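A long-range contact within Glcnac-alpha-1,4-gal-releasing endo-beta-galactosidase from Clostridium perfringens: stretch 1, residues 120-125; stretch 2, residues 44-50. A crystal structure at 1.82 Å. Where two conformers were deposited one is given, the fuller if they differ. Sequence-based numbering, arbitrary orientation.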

ATOM      1  N   GLU A 120      20.955  11.294  16.703  1.00 16.27           N
ATOM      2  CA  GLU A 120      20.435  10.617  15.517  1.00 15.00           C
ATOM      3  C   GLU A 120      21.088   9.265  15.307  1.00 14.63           C
ATOM      4  O   GLU A 120      22.325   9.142  15.309  1.00 12.56           O
ATOM      5  CB  GLU A 120      20.599  11.506  14.284  1.00 15.52           C
ATOM      6  CG  GLU A 120      19.997  10.920  13.012  1.00 14.96           C
ATOM      7  CD  GLU A 120      20.235  11.800  11.794  1.00 15.99           C
ATOM      8  OE1 GLU A 120      20.698  12.962  11.943  1.00 16.44           O
ATOM      9  OE2 GLU A 120      19.945  11.339  10.677  1.00 13.68           O
ATOM     10  N   TRP A 121      20.241   8.247  15.131  1.00 13.60           N
ATOM     11  CA  TRP A 121      20.698   6.894  14.824  1.00 13.52           C
ATOM     12  C   TRP A 121      19.797   6.269  13.750  1.00 13.25           C
ATOM     13  O   TRP A 121      18.573   6.443  13.768  1.00 12.57           O
ATOM     14  CB  TRP A 121      20.745   6.040  16.113  1.00 13.60           C
ATOM     15  CG  TRP A 121      20.964   4.570  15.852  1.00 13.67           C
ATOM     16  CD1 TRP A 121      22.166   3.911  15.717  1.00 16.32           C
ATOM     17  CD2 TRP A 121      19.946   3.583  15.684  1.00 14.76           C
ATOM     18  NE1 TRP A 121      21.947   2.576  15.464  1.00 16.56           N
ATOM     19  CE2 TRP A 121      20.591   2.345  15.436  1.00 15.97           C
ATOM     20  CE3 TRP A 121      18.539   3.614  15.728  1.00 12.73           C
ATOM     21  CZ2 TRP A 121      19.879   1.148  15.248  1.00 14.18           C
ATOM     22  CZ3 TRP A 121      17.830   2.430  15.505  1.00 13.89           C
ATOM     23  CH2 TRP A 121      18.506   1.213  15.277  1.00 14.72           C
ATOM     24  N   ARG A 122      20.409   5.564  12.798  1.00 12.88           N
ATOM     25  CA  ARG A 122      19.672   4.997  11.680  1.00 12.61           C
ATOM     26  C   ARG A 122      20.069   3.536  11.514  1.00 13.56           C
ATOM     27  O   ARG A 122      21.161   3.230  10.994  1.00 13.74           O
ATOM     28  CB  ARG A 122      19.924   5.783  10.377  1.00 12.77           C
ATOM     29  CG  ARG A 122      19.699   7.305  10.511  1.00 12.22           C
ATOM     30  CD  ARG A 122      20.162   8.093   9.313  1.00 12.84           C
ATOM     31  NE  ARG A 122      19.259   8.050   8.160  1.00 13.94           N
ATOM     32  CZ  ARG A 122      18.428   9.036   7.820  1.00 12.99           C
ATOM     33  NH1 ARG A 122      17.683   8.928   6.726  1.00 14.54           N
ATOM     34  NH2 ARG A 122      18.330  10.127   8.585  1.00 13.37           N
ATOM     35  N   GLY A 123      19.192   2.650  11.983  1.00 12.88           N
ATOM     36  CA  GLY A 123      19.351   1.211  11.805  1.00 12.01           C
ATOM     37  C   GLY A 123      19.163   0.817  10.355  1.00 12.42           C
ATOM     38  O   GLY A 123      20.018   0.133   9.755  1.00 12.40           O
ATOM     39  N   TYR A 124      18.038   1.243   9.782  1.00 11.42           N
ATOM     40  CA  TYR A 124      17.779   1.080   8.357  1.00 12.08           C
ATOM     41  C   TYR A 124      16.825   2.150   7.851  1.00 11.98           C
ATOM     42  O   TYR A 124      15.650   2.181   8.230  1.00 11.51           O
ATOM     43  CB  TYR A 124      17.209  -0.312   8.033  1.00 11.96           C
ATOM     44  CG  TYR A 124      17.082  -0.540   6.533  1.00 13.69           C
ATOM     45  CD1 TYR A 124      18.223  -0.631   5.727  1.00 13.16           C
ATOM     46  CD2 TYR A 124      15.825  -0.640   5.919  1.00 14.24           C
ATOM     47  CE1 TYR A 124      18.117  -0.827   4.350  1.00 14.07           C
ATOM     48  CE2 TYR A 124      15.704  -0.817   4.535  1.00 13.33           C
ATOM     49  CZ  TYR A 124      16.863  -0.919   3.764  1.00 14.34           C
ATOM     50  OH  TYR A 124      16.775  -1.108   2.407  1.00 14.65           O
ATOM     51  N   THR A 125      17.341   3.031   7.004  1.00 12.07           N
ATOM     52  CA  THR A 125      16.512   4.015   6.324  1.00 12.23           C
ATOM     53  C   THR A 125      16.851   3.936   4.843  1.00 12.34           C
ATOM     54  O   THR A 125      18.039   3.847   4.476  1.00 13.34           O
ATOM     55  CB  THR A 125      16.812   5.446   6.831  1.00 12.17           C
ATOM     56  OG1 THR A 125      18.220   5.691   6.735  1.00 12.68           O
ATOM     57  CG2 THR A 125      16.505   5.587   8.353  1.00 11.56           C
TER
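Stretch 2 (44-50) DREKWTD

Stretch 2 lies on stretch 1 as an irregular loop laid over one aromatic ring and one glycine. It has no regular helix or strand, and no hydrogen bond links the two segments; the contact buries 225 Å² in all, counting both sides, and rests on packing of a side chain and a CA against backbone. A turn at its start gives the loop part of its shape: the carbonyl O of Asp-44 accepts from the N of Lys-47 and from the N of Trp-48, each at 3.0 Å. The Asp-44 side chain reinforces it, with OD1 taking a hydrogen bond from the N of Glu-46 at 3.0 Å. A salt bridge ties the early part of the stretch to its end, with NH2 of Arg-45 2.8 Å from OD1 of Asp-50. Beyond Lys-47 the chain opens out, and Trp-48 and Thr-49 both adopt extended backbone angles.

Along stretch 1, Glu-120 comes first and stays out of reach. Its work is local: OE2 receives a hydrogen bond from NH2 of Arg-122 at 2.9 Å, part of a salt bridge between two side chains that take no part in the contact.

Trp-121, in a short strand with Arg-122, carries most of the contact. Its CA-to-CB bond points toward stretch 2, chi1 is t, and the indole reaches the loop's main chain from Arg-45 through Thr-49. CZ2 lies 3.5 Å from O of Arg-45 and 3.7 Å from O of Glu-46; CH2 lies 3.5 Å from O of Lys-47 and 3.5 Å from C of Trp-48. The approaches are oblique to the ring. At the far end of this run a side chain joins in, with CZ3 of Trp-121 4.1 Å from CB of Thr-49. One large side chain thus meets five successive residues, almost entirely through their backbone, while the CA-to-CB bonds of Glu-46, Lys-47 and Trp-48 point away.

The CA-to-CB bond of Arg-122 points away, as expected from the alternation of a strand. Besides its bond to Glu-120, its NE donates to OG1 of Thr-125 at 2.9 Å, and its NH1 and NH2 also find partners elsewhere in the structure.

Gly-123 and Lys-47 have the nearest CA atoms across the stretches, 4.1 Å apart. The CA of Gly-123 also lies 3.5 Å from O of Lys-47 in a CA-H...O contact, with an angle of 158° at the hydrogen, and 3.7 Å from O of Glu-46. The absence of a side chain permits this: an ideal CB here would point toward stretch 2 and fall 2.1 Å from O of Lys-47, a clash. That carbonyl is buried with no hydrogen-bonding partner in the model; the CA-H...O contact is weak and does not replace one.

Tyr-124 only brushes the loop, its N 4.2 Å from O of Lys-47, and the end of its side chain leads away. Thr-125 lies beyond reach.

The rule to read from this contact is a pairing of sizes: a tryptophan packs obliquely across the main chain of a loop, and two residues later a glycine lets that main chain come close.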

ATOM      1  N   ASP A  44      18.314  -7.326  17.429  1.00 15.30           N
ATOM      2  CA  ASP A  44      19.575  -6.859  16.843  1.00 15.19           C
ATOM      3  C   ASP A  44      19.629  -5.340  16.952  1.00 15.63           C
ATOM      4  O   ASP A  44      18.942  -4.627  16.208  1.00 14.84           O
ATOM      5  CB  ASP A  44      19.670  -7.296  15.377  1.00 15.39           C
ATOM      6  CG  ASP A  44      21.024  -6.999  14.751  1.00 16.15           C
ATOM      7  OD1 ASP A  44      21.756  -6.103  15.219  1.00 17.93           O
ATOM      8  OD2 ASP A  44      21.438  -7.637  13.770  1.00 17.51           O
ATOM      9  N   ARG A  45      20.449  -4.844  17.871  1.00 15.90           N
ATOM     10  CA  ARG A  45      20.457  -3.411  18.161  1.00 17.03           C
ATOM     11  C   ARG A  45      21.243  -2.584  17.135  1.00 16.83           C
ATOM     12  O   ARG A  45      21.303  -1.349  17.220  1.00 16.89           O
ATOM     13  CB  ARG A  45      20.926  -3.169  19.601  1.00 18.02           C
ATOM     14  CG  ARG A  45      19.946  -3.770  20.603  1.00 20.35           C
ATOM     15  CD  ARG A  45      20.117  -3.307  22.027  1.00 25.34           C
ATOM     16  NE  ARG A  45      19.144  -3.958  22.907  1.00 28.61           N
ATOM     17  CZ  ARG A  45      17.907  -3.504  23.135  1.00 29.19           C
ATOM     18  NH1 ARG A  45      17.485  -2.379  22.560  1.00 29.12           N
ATOM     19  NH2 ARG A  45      17.097  -4.168  23.954  1.00 28.68           N
ATOM     20  N   GLU A  46      21.834  -3.265  16.159  1.00 16.47           N
ATOM     21  CA  GLU A  46      22.403  -2.571  15.014  1.00 16.44           C
ATOM     22  C   GLU A  46      21.311  -2.238  13.995  1.00 15.52           C
ATOM     23  O   GLU A  46      21.530  -1.424  13.092  1.00 15.64           O
ATOM     24  CB  GLU A  46      23.536  -3.398  14.372  1.00 16.96           C
ATOM     25  CG  GLU A  46      24.827  -3.446  15.195  0.65 19.98           C
ATOM     26  CD  GLU A  46      25.396  -2.070  15.524  0.65 24.46           C
ATOM     27  OE1 GLU A  46      25.754  -1.840  16.704  0.65 26.24           O
ATOM     28  OE2 GLU A  46      25.502  -1.215  14.611  0.65 26.80           O
ATOM     29  N   LYS A  47      20.131  -2.843  14.144  1.00 13.96           N
ATOM     30  CA  LYS A  47      19.024  -2.636  13.190  1.00 13.41           C
ATOM     31  C   LYS A  47      17.824  -1.911  13.804  1.00 12.85           C
ATOM     32  O   LYS A  47      17.135  -1.142  13.114  1.00 13.00           O
ATOM     33  CB  LYS A  47      18.558  -3.986  12.626  1.00 13.50           C
ATOM     34  CG  LYS A  47      19.632  -4.725  11.849  1.00 13.99           C
ATOM     35  CD  LYS A  47      19.179  -6.084  11.334  1.00 15.05           C
ATOM     36  CE  LYS A  47      20.317  -6.701  10.469  1.00 16.86           C
ATOM     37  NZ  LYS A  47      20.137  -8.148  10.210  1.00 20.64           N
ATOM     38  N   TRP A  48      17.571  -2.177  15.089  1.00 12.35           N
ATOM     39  CA  TRP A  48      16.343  -1.727  15.764  1.00 11.87           C
ATOM     40  C   TRP A  48      16.602  -1.082  17.118  1.00 12.28           C
ATOM     41  O   TRP A  48      17.524  -1.486  17.856  1.00 12.11           O
ATOM     42  CB  TRP A  48      15.388  -2.917  16.011  1.00 11.85           C
ATOM     43  CG  TRP A  48      15.059  -3.684  14.777  1.00 11.97           C
ATOM     44  CD1 TRP A  48      15.610  -4.874  14.379  1.00 12.67           C
ATOM     45  CD2 TRP A  48      14.122  -3.313  13.760  1.00 12.47           C
ATOM     46  NE1 TRP A  48      15.058  -5.273  13.183  1.00 13.64           N
ATOM     47  CE2 TRP A  48      14.161  -4.324  12.767  1.00 12.23           C
ATOM     48  CE3 TRP A  48      13.254  -2.218  13.580  1.00 13.51           C
ATOM     49  CZ2 TRP A  48      13.349  -4.294  11.624  1.00 12.76           C
ATOM     50  CZ3 TRP A  48      12.446  -2.179  12.435  1.00 15.45           C
ATOM     51  CH2 TRP A  48      12.512  -3.211  11.463  1.00 12.90           C
ATOM     52  N   THR A  49      15.750  -0.118  17.455  1.00 12.19           N
ATOM     53  CA  THR A  49      15.565   0.277  18.839  1.00 12.64           C
ATOM     54  C   THR A  49      14.201  -0.214  19.351  1.00 12.83           C
ATOM     55  O   THR A  49      13.252  -0.339  18.572  1.00 12.85           O
ATOM     56  CB  THR A  49      15.773   1.799  19.020  1.00 12.59           C
ATOM     57  OG1 THR A  49      15.732   2.113  20.421  1.00 13.73           O
ATOM     58  CG2 THR A  49      14.637   2.647  18.382  1.00 13.85           C
ATOM     59  N   ASP A  50      14.116  -0.527  20.643  1.00 13.18           N
ATOM     60  CA  ASP A  50      12.869  -1.046  21.221  1.00 13.67           C
ATOM     61  C   ASP A  50      12.113   0.012  22.036  1.00 13.58           C
ATOM     62  O   ASP A  50      11.527  -0.262  23.083  1.00 13.35           O
ATOM     63  CB  ASP A  50      13.098  -2.358  21.993  1.00 13.73           C
ATOM     64  CG  ASP A  50      14.184  -2.253  23.047  1.00 16.21           C
ATOM     65  OD1 ASP A  50      14.428  -3.284  23.736  1.00 16.90           O
ATOM     66  OD2 ASP A  50      14.853  -1.216  23.246  1.00 15.24           O
TER